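Local structure of lysine/ornithine decarboxylase (Vibrio vulnificus, 2PLJ) at residues I197-K202 against V240-P245; R207-S212 against A246-D251; G314-Y319 against E348-V353; L340-Q345 against I369-L374. The protein catalyses the decarboxylation of lysine and ornithine, yielding cadaverine and putrescine, at a pyridoxal phosphate cofactor. One frame throughout, in Å; residues are numbered along the deposited sequence.

In the fold
The four contacts fall into two pairs at opposite sides of the chain's centre. Contacts 1 and 2 belong to the beta/alpha-barrel part, with centres about 11 Å apart: Ile-198 of contact 1 packs on Leu-211 and Leu-247 of contact 2. Contacts 3 and 4 belong to the beta-barrel part, with centres about 9 Å apart, and are joined because strand 349-355 of contact 3 is the sheet neighbour of strand 369-372 of contact 4. Between the pairs the gap is wide, about 32 Å between the nearest atoms of contacts 2 and 4. The putrescine-cofactor adduct lies about 7 Å from the Asp-251 side chain of contact 2; the Trp-317 side chain of contact 3 is about 13 Å from a bound adduct.

Contact 1: I197-K202 against V240-P245; sequences IIETAK and VERGLP
Leu-244 pushes its two methyls against one side of helix 191-203, meeting Ile-198, Glu-199 and Lys-202. Its CD1 reaches Ile-198 CG2 at 4.0 Å, and its CD2 presses on Lys-202 CD at 3.4 Å, tighter than an ordinary carbon contact. Glu-199 CG also borders Leu-244 CD2, at 4.1 Å. Lys-202 can serve as an apolar rod here because its CG is anti to the backbone N (chi1 -173°) and the rest of the chain stays extended, passing Pro-245 CD and bringing NZ to 3.5 Å from Gly-243 O. Beside Leu-244, Glu-199 OE1 forms a salt bridge with Arg-242 NH1 at 3.2 Å; the carboxylate and guanidinium planes stand 85° apart, and the N-H...O angle of 132° marks the hydrogen bond as weak.

What sets Leu-244 in place is the end of helix 223-241. Gly-243, with positive phi, closes that helix in a Schellman motif, its N bonded to Val-240 O at 3.0 Å, and the chain then turns toward helix 191-203. Val-239 backs both Ile-198 and Leu-244, while Leu-211 and Leu-247 pack on Ile-198. Helix 191-203 is thus joined at the surface of the beta/alpha barrel to the turn that ends helix 223-241, mainly by aliphatic contact, with a single, poorly aligned ion pair that probably adds only modestly to the hold.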
loop_
_atom_site.group_PDB
_atom_site.type_symbol
_atom_site.label_atom_id
_atom_site.label_comp_id
_atom_site.label_asym_id
_atom_site.label_seq_id
_atom_site.Cartn_x
_atom_site.Cartn_y
_atom_site.Cartn_z
ATOM N N ILE A 197 -26.358 -13.013 -21.502
ATOM C CA ILE A 197 -25.364 -13.955 -20.996
ATOM C C ILE A 197 -25.997 -15.323 -20.684
ATOM O O ILE A 197 -25.434 -16.380 -21.012
ATOM C CB ILE A 197 -24.642 -13.378 -19.751
ATOM C CG1 ILE A 197 -23.729 -12.219 -20.175
ATOM C CG2 ILE A 197 -23.820 -14.460 -19.054
ATOM C CD1 ILE A 197 -23.224 -11.351 -19.004
ATOM N N ILE A 198 -27.182 -15.304 -20.088
ATOM C CA ILE A 198 -27.840 -16.539 -19.646
ATOM C C ILE A 198 -28.318 -17.350 -20.878
ATOM O O ILE A 198 -28.119 -18.574 -20.958
ATOM C CB ILE A 198 -28.959 -16.255 -18.624
ATOM C CG1 ILE A 198 -28.348 -15.742 -17.297
ATOM C CG2 ILE A 198 -29.810 -17.515 -18.354
ATOM C CD1 ILE A 198 -29.336 -15.119 -16.357
ATOM N N GLU A 199 -28.895 -16.648 -21.850
ATOM C CA GLU A 199 -29.274 -17.289 -23.110
ATOM C C GLU A 199 -28.060 -17.877 -23.863
ATOM O O GLU A 199 -28.162 -18.979 -24.441
ATOM C CB GLU A 199 -30.081 -16.334 -23.997
ATOM C CG GLU A 199 -30.996 -17.058 -24.961
ATOM C CD GLU A 199 -32.031 -16.139 -25.612
ATOM O OE1 GLU A 199 -32.427 -15.128 -24.975
ATOM O OE2 GLU A 199 -32.448 -16.435 -26.757
ATOM N N THR A 200 -26.935 -17.147 -23.853
ATOM C CA THR A 200 -25.705 -17.611 -24.506
ATOM C C THR A 200 -25.116 -18.832 -23.779
ATOM O O THR A 200 -24.662 -19.786 -24.437
ATOM C CB THR A 200 -24.661 -16.476 -24.678
ATOM O OG1 THR A 200 -25.267 -15.386 -25.377
ATOM C CG2 THR A 200 -23.460 -16.939 -25.477
ATOM N N ALA A 201 -25.166 -18.821 -22.444
ATOM C CA ALA A 201 -24.701 -19.962 -21.654
ATOM C C ALA A 201 -25.496 -21.220 -22.031
ATOM O O ALA A 201 -24.935 -22.309 -22.141
ATOM C CB ALA A 201 -24.830 -19.664 -20.154
ATOM N N LYS A 202 -26.803 -21.070 -22.252
ATOM C CA LYS A 202 -27.613 -22.232 -22.663
ATOM C C LYS A 202 -27.146 -22.773 -24.028
ATOM O O LYS A 202 -26.974 -23.987 -24.194
ATOM C CB LYS A 202 -29.110 -21.918 -22.705
ATOM C CG LYS A 202 -29.944 -23.190 -22.968
ATOM C CD LYS A 202 -31.390 -22.885 -23.262
ATOM C CE LYS A 202 -32.195 -24.173 -23.449
ATOM N NZ LYS A 202 -33.644 -23.942 -23.151
ATOM N N VAL A 240 -37.228 -17.637 -16.697
ATOM C CA VAL A 240 -38.298 -18.653 -16.744
ATOM C C VAL A 240 -39.289 -18.382 -17.882
ATOM O O VAL A 240 -39.710 -19.314 -18.601
ATOM C CB VAL A 240 -39.030 -18.731 -15.370
ATOM C CG1 VAL A 240 -40.405 -19.417 -15.486
ATOM C CG2 VAL A 240 -38.135 -19.404 -14.330
ATOM N N GLU A 241 -39.664 -17.114 -18.049
ATOM C CA GLU A 241 -40.623 -16.730 -19.091
ATOM C C GLU A 241 -40.056 -16.947 -20.491
ATOM O O GLU A 241 -40.799 -17.226 -21.436
ATOM C CB GLU A 241 -41.073 -15.274 -18.906
ATOM C CG GLU A 241 -41.987 -15.063 -17.687
ATOM C CD GLU A 241 -43.185 -16.025 -17.653
ATOM O OE1 GLU A 241 -43.316 -16.799 -16.668
ATOM O OE2 GLU A 241 -43.982 -16.030 -18.620
ATOM N N ARG A 242 -38.739 -16.817 -20.616
ATOM C CA ARG A 242 -38.041 -17.100 -21.866
ATOM C C ARG A 242 -37.824 -18.600 -22.112
ATOM O O ARG A 242 -37.228 -18.977 -23.123
ATOM C CB ARG A 242 -36.701 -16.365 -21.916
ATOM C CG ARG A 242 -36.839 -14.869 -22.101
ATOM C CD ARG A 242 -35.486 -14.236 -22.348
ATOM N NE ARG A 242 -35.550 -12.777 -22.432
ATOM C CZ ARG A 242 -34.551 -12.007 -22.862
ATOM N NH1 ARG A 242 -33.405 -12.544 -23.276
ATOM N NH2 ARG A 242 -34.695 -10.691 -22.887
ATOM N N GLY A 243 -38.301 -19.444 -21.196
ATOM C CA GLY A 243 -38.140 -20.891 -21.324
ATOM C C GLY A 243 -36.735 -21.416 -21.038
ATOM O O GLY A 243 -36.396 -22.537 -21.422
ATOM N N LEU A 244 -35.920 -20.612 -20.363
ATOM C CA LEU A 244 -34.547 -20.995 -20.011
ATOM C C LEU A 244 -34.537 -21.721 -18.653
ATOM O O LEU A 244 -35.503 -21.607 -17.886
ATOM C CB LEU A 244 -33.638 -19.752 -19.977
ATOM C CG LEU A 244 -33.372 -19.003 -21.288
ATOM C CD1 LEU A 244 -32.840 -17.607 -21.020
ATOM C CD2 LEU A 244 -32.440 -19.770 -22.221
ATOM N N PRO A 245 -33.473 -22.504 -18.359
ATOM C CA PRO A 245 -33.437 -23.168 -17.045
ATOM C C PRO A 245 -33.587 -22.170 -15.885
ATOM O O PRO A 245 -32.918 -21.141 -15.880
ATOM C CB PRO A 245 -32.044 -23.816 -17.007
ATOM C CG PRO A 245 -31.645 -23.958 -18.439
ATOM C CD PRO A 245 -32.305 -22.845 -19.193
#

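Contact 2: R207-S212 against A246-D251; sequences RIKGLS and ALSTLD
Gly-210, Leu-211 and Ser-212 run parallel to Thr-249, Leu-250 and Asp-251, bridging in that order, with the short strand axes 4.7 Å apart and 27° from parallel. Leu-211 is bonded through both its backbone N and its backbone O: the N donates to Thr-249 O at 3.0 Å, and the O accepts from Asp-251 N at 2.8 Å, this donor lying in the carbonyl plane. Having no side chain, Gly-210 lets its CA come within 3.2 Å of Thr-249 O. Just before the strand begins, Ser-248 N bonds to Lys-209 O at 3.1 Å, with a bent N-H...O angle of 137°.

These are neighbouring strands of the beta/alpha barrel, and with helix 223-241 they form a beta-alpha-beta unit. On the face turned to the helices, Leu-247 CD1 sits 3.6 Å from Leu-211 CD2, the two side chains crossing at about a right angle, while Leu-247 CD2 lies alongside Ile-208 CG2. Cys-232 of the helix lies over Leu-211 and Leu-250. On the other face, Lys-209 passes Thr-249 OG1, its CG 3.4 Å from that oxygen, and then bends at its last torsion (chi4 74°), where NZ meets a water and forms a salt bridge with Glu-167. The same water is hydrogen-bonded to Ser-248 OG; separately, Thr-249 OG1 donates to Ser-248 OG. A bound magnesium ion lies about 5 Å from the Lys-209 side chain. Farther along, Ser-212 CB packs on Asp-251 CB, while Asp-251 OD1 accepts from Gly-253 N.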
loop_
_atom_site.group_PDB
_atom_site.type_symbol
_atom_site.label_atom_id
_atom_site.label_comp_id
_atom_site.label_asym_id
_atom_site.label_seq_id
_atom_site.Cartn_x
_atom_site.Cartn_y
_atom_site.Cartn_z
ATOM N N ARG A 207 -23.630 -24.218 -17.435
ATOM C CA ARG A 207 -24.625 -24.114 -16.370
ATOM C C ARG A 207 -24.561 -22.756 -15.674
ATOM O O ARG A 207 -23.477 -22.298 -15.286
ATOM C CB ARG A 207 -24.414 -25.227 -15.339
ATOM C CG ARG A 207 -25.284 -25.081 -14.076
ATOM C CD ARG A 207 -25.248 -26.315 -13.164
ATOM N NE ARG A 207 -25.773 -25.988 -11.834
ATOM C CZ ARG A 207 -27.072 -25.909 -11.537
ATOM N NH1 ARG A 207 -27.990 -26.155 -12.471
ATOM N NH2 ARG A 207 -27.455 -25.586 -10.305
ATOM N N ILE A 208 -25.729 -22.145 -15.507
ATOM C CA ILE A 208 -25.845 -20.929 -14.695
ATOM C C ILE A 208 -26.457 -21.308 -13.339
ATOM O O ILE A 208 -27.604 -21.806 -13.278
ATOM C CB ILE A 208 -26.700 -19.836 -15.403
ATOM C CG1 ILE A 208 -26.098 -19.431 -16.774
ATOM C CG2 ILE A 208 -26.886 -18.620 -14.472
ATOM C CD1 ILE A 208 -24.636 -18.971 -16.744
ATOM N N LYS A 209 -25.688 -21.079 -12.275
ATOM C CA LYS A 209 -26.111 -21.311 -10.890
ATOM C C LYS A 209 -27.123 -20.240 -10.466
ATOM O O LYS A 209 -28.102 -20.537 -9.800
ATOM C CB LYS A 209 -24.906 -21.271 -9.949
ATOM C CG LYS A 209 -25.249 -21.680 -8.525
ATOM C CD LYS A 209 -24.016 -21.692 -7.624
ATOM C CE LYS A 209 -24.378 -22.161 -6.207
ATOM N NZ LYS A 209 -24.630 -23.640 -6.198
ATOM N N GLY A 210 -26.905 -18.996 -10.885
ATOM C CA GLY A 210 -27.817 -17.936 -10.475
ATOM C C GLY A 210 -27.222 -16.561 -10.716
ATOM O O GLY A 210 -26.413 -16.386 -11.638
ATOM N N LEU A 211 -27.630 -15.608 -9.871
ATOM C CA LEU A 211 -27.239 -14.199 -9.993
ATOM C C LEU A 211 -26.500 -13.728 -8.746
ATOM O O LEU A 211 -26.685 -14.277 -7.652
ATOM C CB LEU A 211 -28.468 -13.304 -10.192
ATOM C CG LEU A 211 -29.433 -13.654 -11.331
ATOM C CD1 LEU A 211 -30.602 -12.630 -11.378
ATOM C CD2 LEU A 211 -28.703 -13.665 -12.647
ATOM N N SER A 212 -25.674 -12.696 -8.909
ATOM C CA SER A 212 -25.007 -12.092 -7.756
ATOM C C SER A 212 -24.921 -10.597 -7.943
ATOM O O SER A 212 -25.056 -10.085 -9.065
ATOM C CB SER A 212 -23.606 -12.678 -7.560
ATOM O OG SER A 212 -22.709 -12.189 -8.540
ATOM N N ALA A 246 -34.462 -22.485 -14.928
ATOM C CA ALA A 246 -34.701 -21.612 -13.764
ATOM C C ALA A 246 -33.454 -21.487 -12.901
ATOM O O ALA A 246 -32.715 -22.468 -12.718
ATOM C CB ALA A 246 -35.877 -22.141 -12.923
ATOM N N LEU A 247 -33.217 -20.283 -12.384
ATOM C CA LEU A 247 -32.004 -20.021 -11.574
ATOM C C LEU A 247 -32.181 -20.458 -10.130
ATOM O O LEU A 247 -33.249 -20.223 -9.522
ATOM C CB LEU A 247 -31.614 -18.549 -11.639
ATOM C CG LEU A 247 -31.425 -17.984 -13.053
ATOM C CD1 LEU A 247 -30.801 -16.587 -12.969
ATOM C CD2 LEU A 247 -30.583 -18.914 -13.932
ATOM N N SER A 248 -31.151 -21.098 -9.582
ATOM C CA SER A 248 -31.268 -21.689 -8.247
ATOM C C SER A 248 -30.806 -20.789 -7.102
ATOM O O SER A 248 -31.183 -21.018 -5.948
ATOM C CB SER A 248 -30.509 -23.028 -8.185
ATOM O OG SER A 248 -29.101 -22.817 -8.139
ATOM N N THR A 249 -30.013 -19.772 -7.417
ATOM C CA THR A 249 -29.229 -19.061 -6.373
ATOM C C THR A 249 -29.228 -17.547 -6.577
ATOM O O THR A 249 -29.118 -17.087 -7.717
ATOM C CB THR A 249 -27.769 -19.570 -6.384
ATOM O OG1 THR A 249 -27.756 -21.007 -6.321
ATOM C CG2 THR A 249 -26.925 -18.969 -5.252
ATOM N N LEU A 250 -29.367 -16.810 -5.464
ATOM C CA LEU A 250 -29.094 -15.371 -5.410
ATOM C C LEU A 250 -27.999 -15.148 -4.398
ATOM O O LEU A 250 -28.126 -15.578 -3.244
ATOM C CB LEU A 250 -30.337 -14.578 -4.982
ATOM C CG LEU A 250 -30.090 -13.076 -4.954
ATOM C CD1 LEU A 250 -29.612 -12.605 -6.358
ATOM C CD2 LEU A 250 -31.358 -12.324 -4.512
ATOM N N ASP A 251 -26.942 -14.459 -4.820
ATOM C CA ASP A 251 -25.821 -14.127 -3.929
ATOM C C ASP A 251 -25.860 -12.603 -3.748
ATOM O O ASP A 251 -25.676 -11.876 -4.732
ATOM C CB ASP A 251 -24.531 -14.594 -4.622
ATOM C CG ASP A 251 -23.255 -14.152 -3.918
ATOM O OD1 ASP A 251 -23.292 -13.316 -2.982
ATOM O OD2 ASP A 251 -22.201 -14.678 -4.349
HETATM O O HOH W 1 -27.524 -24.187 -6.604
#

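Contact 3: G314-Y319 against E348-V353; sequences GQIWYY and ELIPSV
Ile-316 and Trp-317 pair in parallel with Ser-352 and Val-353, the short strand axes 4.5 Å apart and 43° from parallel. Both strands belong to the mixed, curled sheet of the beta-barrel part, where strand 349-355 is flanked by 315-320 and 369-372. Three backbone bonds tie them: Ile-316 N to Pro-351 O, Val-353 N to Ile-316 O, and Tyr-318 N to Val-353 O at 2.8 Å, nearly straight at 168°.

On one face Val-353 sets its two methyls over one face of the Trp-317 indole. Its CG1, anti to the backbone N (chi1 177°), stands 3.5 Å from the centroid of the six-membered ring, a CH-pi contact almost on the ring normal, while CG2 sits 3.6 Å from Trp-317 NE1. Gln-315 OE1 touches Val-353 CG2 as well. Lys-185 of the second subunit packs on Trp-317.

On the other face Ile-316 CD1 meets Ile-350 CG2 at 3.7 Å. Tyr-318 OH hydrogen-bonds with Leu-374 N. Ser-352 OG donates to Ile-350 O from above the carbonyl plane and also accepts from a water 2.9 Å away; this water is 2.5 Å from Tyr-318 OH, at the edge of the ring.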
loop_
_atom_site.group_PDB
_atom_site.type_symbol
_atom_site.label_atom_id
_atom_site.label_comp_id
_atom_site.label_asym_id
_atom_site.label_seq_id
_atom_site.Cartn_x
_atom_site.Cartn_y
_atom_site.Cartn_z
ATOM N N GLY A 314 3.580 24.980 17.161
ATOM C CA GLY A 314 2.612 24.812 18.245
ATOM C C GLY A 314 1.874 23.473 18.365
ATOM O O GLY A 314 0.949 23.346 19.176
ATOM N N GLN A 315 2.274 22.473 17.583
ATOM C CA GLN A 315 1.722 21.125 17.770
ATOM C C GLN A 315 2.828 20.137 18.090
ATOM O O GLN A 315 3.938 20.290 17.568
ATOM C CB GLN A 315 0.997 20.656 16.516
ATOM C CG GLN A 315 -0.479 21.007 16.531
ATOM C CD GLN A 315 -1.206 20.394 15.377
ATOM O OE1 GLN A 315 -0.806 20.592 14.231
ATOM N NE2 GLN A 315 -2.287 19.629 15.661
ATOM N N ILE A 316 2.529 19.142 18.936
ATOM C CA ILE A 316 3.489 18.087 19.218
ATOM C C ILE A 316 3.283 16.982 18.191
ATOM O O ILE A 316 2.195 16.370 18.134
ATOM C CB ILE A 316 3.378 17.463 20.639
ATOM C CG1 ILE A 316 3.475 18.529 21.747
ATOM C CG2 ILE A 316 4.472 16.374 20.838
ATOM C CD1 ILE A 316 3.429 17.923 23.170
ATOM N N TRP A 317 4.311 16.750 17.384
ATOM C CA TRP A 317 4.316 15.603 16.454
ATOM C C TRP A 317 4.887 14.361 17.144
ATOM O O TRP A 317 6.001 14.403 17.666
ATOM C CB TRP A 317 5.173 15.916 15.233
ATOM C CG TRP A 317 4.529 16.828 14.241
ATOM C CD1 TRP A 317 4.122 18.134 14.441
ATOM C CD2 TRP A 317 4.211 16.511 12.882
ATOM N NE1 TRP A 317 3.580 18.647 13.277
ATOM C CE2 TRP A 317 3.614 17.665 12.312
ATOM C CE3 TRP A 317 4.356 15.362 12.098
ATOM C CZ2 TRP A 317 3.181 17.704 10.971
ATOM C CZ3 TRP A 317 3.931 15.398 10.763
ATOM C CH2 TRP A 317 3.337 16.556 10.221
ATOM N N TYR A 318 4.109 13.278 17.150
ATOM C CA TYR A 318 4.595 11.955 17.541
ATOM C C TYR A 318 4.831 11.097 16.292
ATOM O O TYR A 318 3.958 11.012 15.429
ATOM C CB TYR A 318 3.594 11.248 18.461
ATOM C CG TYR A 318 3.310 12.028 19.734
ATOM C CD1 TYR A 318 4.303 12.173 20.708
ATOM C CD2 TYR A 318 2.062 12.635 19.951
ATOM C CE1 TYR A 318 4.074 12.878 21.893
ATOM C CE2 TYR A 318 1.815 13.367 21.135
ATOM C CZ TYR A 318 2.829 13.472 22.102
ATOM O OH TYR A 318 2.622 14.186 23.263
ATOM N N TYR A 319 5.990 10.452 16.222
ATOM C CA TYR A 319 6.360 9.644 15.071
ATOM C C TYR A 319 6.245 8.198 15.541
ATOM O O TYR A 319 7.031 7.755 16.379
ATOM C CB TYR A 319 7.772 9.971 14.615
ATOM C CG TYR A 319 7.943 11.427 14.251
ATOM C CD1 TYR A 319 7.768 11.873 12.940
ATOM C CD2 TYR A 319 8.266 12.389 15.233
ATOM C CE1 TYR A 319 7.916 13.226 12.602
ATOM C CE2 TYR A 319 8.398 13.725 14.915
ATOM C CZ TYR A 319 8.222 14.162 13.607
ATOM O OH TYR A 319 8.384 15.504 13.341
ATOM N N GLU A 348 -3.355 17.422 31.081
ATOM C CA GLU A 348 -3.517 18.358 29.981
ATOM C C GLU A 348 -3.591 17.651 28.613
ATOM O O GLU A 348 -2.690 16.879 28.260
ATOM C CB GLU A 348 -2.333 19.323 30.029
ATOM C CG GLU A 348 -2.396 20.533 29.111
ATOM C CD GLU A 348 -1.201 21.446 29.321
ATOM O OE1 GLU A 348 -0.378 21.609 28.385
ATOM O OE2 GLU A 348 -1.066 21.971 30.440
ATOM N N LEU A 349 -4.674 17.898 27.868
ATOM C CA LEU A 349 -4.758 17.494 26.466
ATOM C C LEU A 349 -4.087 18.532 25.561
ATOM O O LEU A 349 -4.364 19.743 25.658
ATOM C CB LEU A 349 -6.205 17.278 26.024
ATOM C CG LEU A 349 -7.086 16.169 26.612
ATOM C CD1 LEU A 349 -8.284 15.970 25.694
ATOM C CD2 LEU A 349 -6.339 14.842 26.789
ATOM N N ILE A 350 -3.206 18.047 24.693
ATOM C CA ILE A 350 -2.337 18.892 23.869
ATOM C C ILE A 350 -2.631 18.645 22.378
ATOM O O ILE A 350 -2.782 17.487 21.964
ATOM C CB ILE A 350 -0.825 18.638 24.201
ATOM C CG1 ILE A 350 -0.561 18.883 25.690
ATOM C CG2 ILE A 350 0.092 19.530 23.364
ATOM C CD1 ILE A 350 0.827 18.407 26.195
ATOM N N PRO A 351 -2.754 19.736 21.578
ATOM C CA PRO A 351 -2.882 19.574 20.114
ATOM C C PRO A 351 -1.676 18.822 19.557
ATOM O O PRO A 351 -0.519 19.249 19.761
ATOM C CB PRO A 351 -2.872 21.015 19.599
ATOM C CG PRO A 351 -3.384 21.833 20.769
ATOM C CD PRO A 351 -2.795 21.161 21.977
ATOM N N SER A 352 -1.958 17.725 18.864
ATOM C CA SER A 352 -0.925 16.783 18.457
ATOM C C SER A 352 -1.127 16.313 17.033
ATOM O O SER A 352 -2.207 16.482 16.457
ATOM C CB SER A 352 -0.908 15.576 19.403
ATOM O OG SER A 352 -0.795 15.999 20.757
ATOM N N VAL A 353 -0.073 15.724 16.485
ATOM C CA VAL A 353 -0.100 15.079 15.175
ATOM C C VAL A 353 0.485 13.686 15.364
ATOM O O VAL A 353 1.529 13.518 16.007
ATOM C CB VAL A 353 0.757 15.852 14.141
ATOM C CG1 VAL A 353 0.780 15.137 12.802
ATOM C CG2 VAL A 353 0.281 17.298 13.989
HETATM O O HOH W 2 0.595 21.564 21.012
HETATM O O HOH W 3 0.417 15.430 23.322
#

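Contact 4: L340-Q345 against I369-L374; sequences LTTIKQ and ILLPKL
Thr-342 and Leu-340 face Leu-371 and Ile-369 across a gap filled by side chains: the short strand axes run nearly parallel, 16° apart, but stay 8.3 Å from each other, too far for backbone pairing. Most of the contact is apolar. Leu-340 CD1 meets Ile-369 CD1 at 4.1 Å, the two side chains crossing at about a right angle; the ethyl arm of Ile-369 extends across because CG1 is anti to the backbone N (chi1 -178°). Thr-342 CG2 touches Leu-371 CD2 at 3.9 Å and lies near Leu-374 CD1. Leu-374 CD2, its other methyl, rests on Lys-344 CB at 4.0 Å. The Pro-372 ring slips past Thr-342 in the opposite direction and puts CG 3.3 Å from Lys-344 O.

Polar interactions stay within each segment or lead outside it. Thr-342 OG1 donates to Lys-344 O at 2.7 Å, in the carbonyl plane, which satisfies a buried hydroxyl and turns its methyl over to the leucines. Gln-345 NE2 curls back to Thr-342 O at 3.0 Å, with a straight 165° angle, so Thr-342 is held at both its hydroxyl and its carbonyl. Lys-344 NZ forms a salt bridge with Asp-378, while Leu-374 O receives both Lys-373 NZ and Gln-309 NE2.

Strand 340-342 pairs with 379-382, and 369-372 with 349-355, which also sends Leu-354 against Leu-340 and Leu-371. Two strands of one curled sheet that are not neighbours in it thus meet through their side chains, consistent with the interior of the beta barrel in this decarboxylase fold.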
loop_
_atom_site.group_PDB
_atom_site.type_symbol
_atom_site.label_atom_id
_atom_site.label_comp_id
_atom_site.label_asym_id
_atom_site.label_seq_id
_atom_site.Cartn_x
_atom_site.Cartn_y
_atom_site.Cartn_z
ATOM N N LEU A 340 -8.984 6.218 17.742
ATOM C CA LEU A 340 -7.619 6.142 18.287
ATOM C C LEU A 340 -7.640 6.542 19.757
ATOM O O LEU A 340 -8.368 7.460 20.153
ATOM C CB LEU A 340 -6.672 7.064 17.511
ATOM C CG LEU A 340 -6.474 6.799 16.005
ATOM C CD1 LEU A 340 -5.720 7.962 15.352
ATOM C CD2 LEU A 340 -5.785 5.466 15.760
ATOM N N THR A 341 -6.834 5.856 20.559
ATOM C CA THR A 341 -6.711 6.212 21.960
ATOM C C THR A 341 -5.278 5.975 22.430
ATOM O O THR A 341 -4.412 5.527 21.650
ATOM C CB THR A 341 -7.805 5.482 22.831
ATOM O OG1 THR A 341 -7.874 6.068 24.137
ATOM C CG2 THR A 341 -7.561 3.975 22.922
ATOM N N THR A 342 -5.020 6.310 23.688
ATOM C CA THR A 342 -3.714 6.072 24.283
ATOM C C THR A 342 -3.957 5.392 25.612
ATOM O O THR A 342 -5.041 5.527 26.189
ATOM C CB THR A 342 -2.959 7.411 24.508
ATOM O OG1 THR A 342 -3.800 8.312 25.243
ATOM C CG2 THR A 342 -2.606 8.026 23.167
ATOM N N ILE A 343 -2.971 4.636 26.083
ATOM C CA ILE A 343 -3.063 4.056 27.427
ATOM C C ILE A 343 -3.011 5.191 28.437
ATOM O O ILE A 343 -3.858 5.254 29.335
ATOM C CB ILE A 343 -2.001 2.960 27.678
ATOM C CG1 ILE A 343 -2.307 1.729 26.801
ATOM C CG2 ILE A 343 -1.949 2.569 29.189
ATOM C CD1 ILE A 343 -1.176 0.722 26.731
ATOM N N LYS A 344 -2.056 6.103 28.244
ATOM C CA LYS A 344 -1.941 7.310 29.084
ATOM C C LYS A 344 -3.205 8.152 28.996
ATOM O O LYS A 344 -3.664 8.483 27.899
ATOM C CB LYS A 344 -0.739 8.149 28.666
ATOM C CG LYS A 344 0.578 7.532 29.062
ATOM C CD LYS A 344 1.539 8.569 29.610
ATOM C CE LYS A 344 2.763 7.873 30.163
ATOM N NZ LYS A 344 4.004 8.598 29.794
ATOM N N GLN A 345 -3.773 8.466 30.157
ATOM C CA GLN A 345 -5.015 9.235 30.241
ATOM C C GLN A 345 -4.922 10.264 31.367
ATOM O O GLN A 345 -4.192 10.064 32.340
ATOM C CB GLN A 345 -6.209 8.298 30.483
ATOM C CG GLN A 345 -6.573 7.393 29.292
ATOM C CD GLN A 345 -7.225 8.160 28.151
ATOM O OE1 GLN A 345 -8.094 9.013 28.380
ATOM N NE2 GLN A 345 -6.817 7.861 26.915
ATOM N N ILE A 369 -5.139 15.932 16.511
ATOM C CA ILE A 369 -5.744 15.083 17.533
ATOM C C ILE A 369 -5.287 15.549 18.911
ATOM O O ILE A 369 -4.095 15.831 19.116
ATOM C CB ILE A 369 -5.381 13.590 17.293
ATOM C CG1 ILE A 369 -6.044 12.675 18.337
ATOM C CG2 ILE A 369 -3.863 13.416 17.220
ATOM C CD1 ILE A 369 -6.056 11.145 17.933
ATOM N N LEU A 370 -6.227 15.652 19.851
ATOM C CA LEU A 370 -5.885 16.028 21.228
ATOM C C LEU A 370 -5.430 14.818 22.024
ATOM O O LEU A 370 -6.123 13.800 22.075
ATOM C CB LEU A 370 -7.056 16.716 21.947
ATOM C CG LEU A 370 -7.572 18.024 21.338
ATOM C CD1 LEU A 370 -8.852 18.479 22.028
ATOM C CD2 LEU A 370 -6.515 19.118 21.387
ATOM N N LEU A 371 -4.247 14.925 22.614
ATOM C CA LEU A 371 -3.667 13.823 23.368
ATOM C C LEU A 371 -2.936 14.323 24.595
ATOM O O LEU A 371 -2.374 15.430 24.591
ATOM C CB LEU A 371 -2.678 13.026 22.505
ATOM C CG LEU A 371 -3.103 12.344 21.201
ATOM C CD1 LEU A 371 -1.862 11.763 20.551
ATOM C CD2 LEU A 371 -4.146 11.212 21.418
ATOM N N PRO A 372 -2.911 13.496 25.653
ATOM C CA PRO A 372 -2.024 13.816 26.755
ATOM C C PRO A 372 -0.562 13.776 26.275
ATOM O O PRO A 372 -0.263 13.184 25.219
ATOM C CB PRO A 372 -2.309 12.707 27.781
ATOM C CG PRO A 372 -2.948 11.630 27.037
ATOM C CD PRO A 372 -3.651 12.233 25.864
ATOM N N LYS A 373 0.326 14.429 27.015
ATOM C CA LYS A 373 1.751 14.363 26.710
ATOM C C LYS A 373 2.248 12.913 26.791
ATOM O O LYS A 373 2.069 12.246 27.812
ATOM C CB LYS A 373 2.567 15.273 27.644
ATOM C CG LYS A 373 4.079 15.227 27.429
ATOM C CD LYS A 373 4.480 15.640 26.003
ATOM C CE LYS A 373 6.000 15.754 25.836
ATOM N NZ LYS A 373 6.788 14.489 26.035
ATOM N N LEU A 374 2.847 12.449 25.697
ATOM C CA LEU A 374 3.415 11.104 25.625
ATOM C C LEU A 374 4.935 11.131 25.635
ATOM O O LEU A 374 5.550 12.046 25.078
ATOM C CB LEU A 374 2.962 10.424 24.337
ATOM C CG LEU A 374 1.450 10.348 24.107
ATOM C CD1 LEU A 374 1.224 9.695 22.754
ATOM C CD2 LEU A 374 0.767 9.591 25.247
#